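PDB 3A32: threonine--tRNA ligase catalytic subunit from Aeropyrum pernix, which catalyses the two-step attachment of threonine to tRNA(Thr), activating the amino acid with ATP, and probably cannot deacylate mischarged seryl-tRNA(Thr). Local coordinates for residues P109-C112 with P113-L117. Numbering follows the deposited sequence.
With ZN (zinc ion), chain G.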
ATOM      1  N   PRO A 109       8.530  -5.498 -15.893  1.00  8.67           N
ATOM      2  CA  PRO A 109       7.722  -4.594 -16.741  1.00  9.18           C
ATOM      3  C   PRO A 109       6.222  -4.918 -16.731  1.00 10.72           C
ATOM      4  O   PRO A 109       5.402  -4.084 -17.141  1.00 10.38           O
ATOM      5  CB  PRO A 109       8.317  -4.828 -18.149  1.00  8.87           C
ATOM      6  CG  PRO A 109       8.783  -6.276 -18.135  1.00  7.95           C
ATOM      7  CD  PRO A 109       8.992  -6.683 -16.660  1.00  7.63           C
ATOM      8  N   MET A 110       5.858  -6.119 -16.268  1.00 12.22           N
ATOM      9  CA  MET A 110       4.456  -6.518 -16.198  1.00 14.68           C
ATOM     10  C   MET A 110       4.273  -7.508 -15.078  1.00 12.12           C
ATOM     11  O   MET A 110       5.225  -8.229 -14.753  1.00 12.24           O
ATOM     12  CB  MET A 110       4.036  -7.161 -17.528  1.00 14.86           C
ATOM     13  CG  MET A 110       4.821  -8.420 -17.944  1.00 18.39           C
ATOM     14  SD  MET A 110       4.693  -8.777 -19.761  1.00 25.13           S
ATOM     15  CE  MET A 110       3.472  -7.533 -20.276  1.00 27.92           C
ATOM     16  N   ASN A 111       3.067  -7.562 -14.496  1.00  9.74           N
ATOM     17  CA  ASN A 111       2.793  -8.477 -13.338  1.00  7.45           C
ATOM     18  C   ASN A 111       2.306  -9.843 -13.739  1.00  7.11           C
ATOM     19  O   ASN A 111       2.352 -10.779 -12.932  1.00  7.24           O
ATOM     20  CB  ASN A 111       1.775  -7.905 -12.365  1.00  6.26           C
ATOM     21  CG  ASN A 111       2.085  -6.491 -11.946  1.00  6.28           C
ATOM     22  OD1 ASN A 111       1.304  -5.568 -12.183  1.00  8.86           O
ATOM     23  ND2 ASN A 111       3.206  -6.308 -11.316  1.00  5.27           N
ATOM     24  N   CYS A 112       1.832  -9.954 -14.982  1.00  6.56           N
ATOM     25  CA  CYS A 112       1.219 -11.198 -15.527  1.00  7.11           C
ATOM     26  C   CYS A 112       1.858 -12.553 -15.203  1.00  7.14           C
ATOM     27  O   CYS A 112       1.136 -13.454 -14.768  1.00  8.69           O
ATOM     28  CB  CYS A 112       0.999 -11.097 -17.072  1.00  6.81           C
ATOM     29  SG  CYS A 112       0.980  -9.392 -17.743  1.00  9.17           S
ATOM     30  N   PRO A 113       3.159 -12.751 -15.547  1.00  6.42           N
ATOM     31  CA  PRO A 113       3.848 -14.014 -15.256  1.00  6.59           C
ATOM     32  C   PRO A 113       3.886 -14.338 -13.763  1.00  6.61           C
ATOM     33  O   PRO A 113       3.726 -15.512 -13.393  1.00  7.31           O
ATOM     34  CB  PRO A 113       5.268 -13.778 -15.808  1.00  6.53           C
ATOM     35  CG  PRO A 113       5.102 -12.694 -16.890  1.00  6.89           C
ATOM     36  CD  PRO A 113       3.991 -11.826 -16.347  1.00  6.72           C
ATOM     37  N   TYR A 114       4.062 -13.318 -12.915  1.00  6.38           N
ATOM     38  CA  TYR A 114       4.008 -13.546 -11.456  1.00  7.36           C
ATOM     39  C   TYR A 114       2.614 -14.005 -11.029  1.00  7.21           C
ATOM     40  O   TYR A 114       2.494 -14.980 -10.310  1.00  8.65           O
ATOM     41  CB  TYR A 114       4.523 -12.341 -10.650  1.00  6.41           C
ATOM     42  CG  TYR A 114       6.056 -12.344 -10.374  1.00  7.58           C
ATOM     43  CD1 TYR A 114       6.843 -11.220 -10.625  1.00  6.23           C
ATOM     44  CD2 TYR A 114       6.687 -13.443  -9.810  1.00  4.84           C
ATOM     45  CE1 TYR A 114       8.209 -11.197 -10.362  1.00  4.95           C
ATOM     46  CE2 TYR A 114       8.060 -13.418  -9.513  1.00  4.28           C
ATOM     47  CZ  TYR A 114       8.806 -12.310  -9.796  1.00  6.06           C
ATOM     48  OH  TYR A 114      10.165 -12.308  -9.524  1.00  7.78           O
ATOM     49  N   HIS A 115       1.561 -13.347 -11.524  1.00  7.25           N
ATOM     50  CA  HIS A 115       0.154 -13.712 -11.182  1.00  6.67           C
ATOM     51  C   HIS A 115      -0.178 -15.117 -11.634  1.00  7.36           C
ATOM     52  O   HIS A 115      -0.911 -15.794 -10.946  1.00  5.83           O
ATOM     53  CB  HIS A 115      -0.847 -12.714 -11.788  1.00  4.97           C
ATOM     54  CG  HIS A 115      -0.785 -11.358 -11.142  1.00  4.57           C
ATOM     55  ND1 HIS A 115      -1.707 -10.363 -11.387  1.00  2.00           N
ATOM     56  CD2 HIS A 115       0.079 -10.854 -10.225  1.00  2.00           C
ATOM     57  CE1 HIS A 115      -1.419  -9.313 -10.644  1.00  2.00           C
ATOM     58  NE2 HIS A 115      -0.343  -9.583  -9.933  1.00  2.00           N
ATOM     59  N   ILE A 116       0.378 -15.537 -12.789  1.00  8.02           N
ATOM     60  CA  ILE A 116       0.244 -16.928 -13.270  1.00  9.61           C
ATOM     61  C   ILE A 116       1.002 -17.943 -12.426  1.00  9.38           C
ATOM     62  O   ILE A 116       0.486 -19.011 -12.184  1.00 10.14           O
ATOM     63  CB  ILE A 116       0.634 -17.102 -14.745  1.00 10.11           C
ATOM     64  CG1 ILE A 116      -0.304 -16.287 -15.615  1.00 12.94           C
ATOM     65  CG2 ILE A 116       0.595 -18.619 -15.164  1.00  9.06           C
ATOM     66  CD1 ILE A 116       0.359 -15.973 -16.921  1.00 17.41           C
ATOM     67  N   LEU A 117       2.211 -17.617 -11.978  1.00  9.15           N
ATOM     68  CA  LEU A 117       2.901 -18.486 -11.042  1.00  8.45           C
ATOM     69  C   LEU A 117       2.077 -18.701  -9.752  1.00  8.49           C
ATOM     70  O   LEU A 117       2.056 -19.813  -9.183  1.00  9.25           O
ATOM     71  CB  LEU A 117       4.321 -17.959 -10.726  1.00  8.73           C
ATOM     72  CG  LEU A 117       5.455 -18.030 -11.789  1.00  8.44           C
ATOM     73  CD1 LEU A 117       6.756 -17.463 -11.210  1.00  4.32           C
ATOM     74  CD2 LEU A 117       5.735 -19.476 -12.338  1.00  3.78           C
TER
HETATM   75 ZN    ZN G 708      -1.234  -8.836 -17.681  1.00 11.72          ZN
HETATM   76  O   HOH W   1       5.866 -10.509 -13.587  1.00 26.36           O
HETATM   77  O   HOH W   2      -1.929  -6.984 -17.255  1.00 15.13           O
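N111 and H115 meet twice over one helical turn. In the backbone, H115 N donates to N111 O (3.0 Å, 163° at the hydrogen), and I116 N repeats the bond one residue on to C112 O at 3.0 Å. A water donates to M110 O at 2.6 Å and accepts only weakly from Y114 N. Among the side chains, N111 CB sits over one face of the H115 imidazole, a CH-pi contact 3.9 Å from the ring centroid and offset toward the rim beside NE2. The M110 side chain crosses the P113 ring at about a right angle, CG to CD 3.9 Å. H115 CG stands anti to its own carbonyl carbon (chi1 -69°), which brings the ring back beneath N111, while NE2 bonds to E138 and ND1 to ND1 of the zinc ligand H166. A leucine here would probably leave H166 ND1 and E138 without their imidazole partner and let the H166 ring turn more easily. C112 SG binds the zinc ion at 2.3 Å, with water 2, H166 and H310 as the other ligands. The loop thus delivers a cysteine at the first turn of helix 112-126 to the Cys-His-His zinc site of the class II threonyl-tRNA synthetase catalytic core.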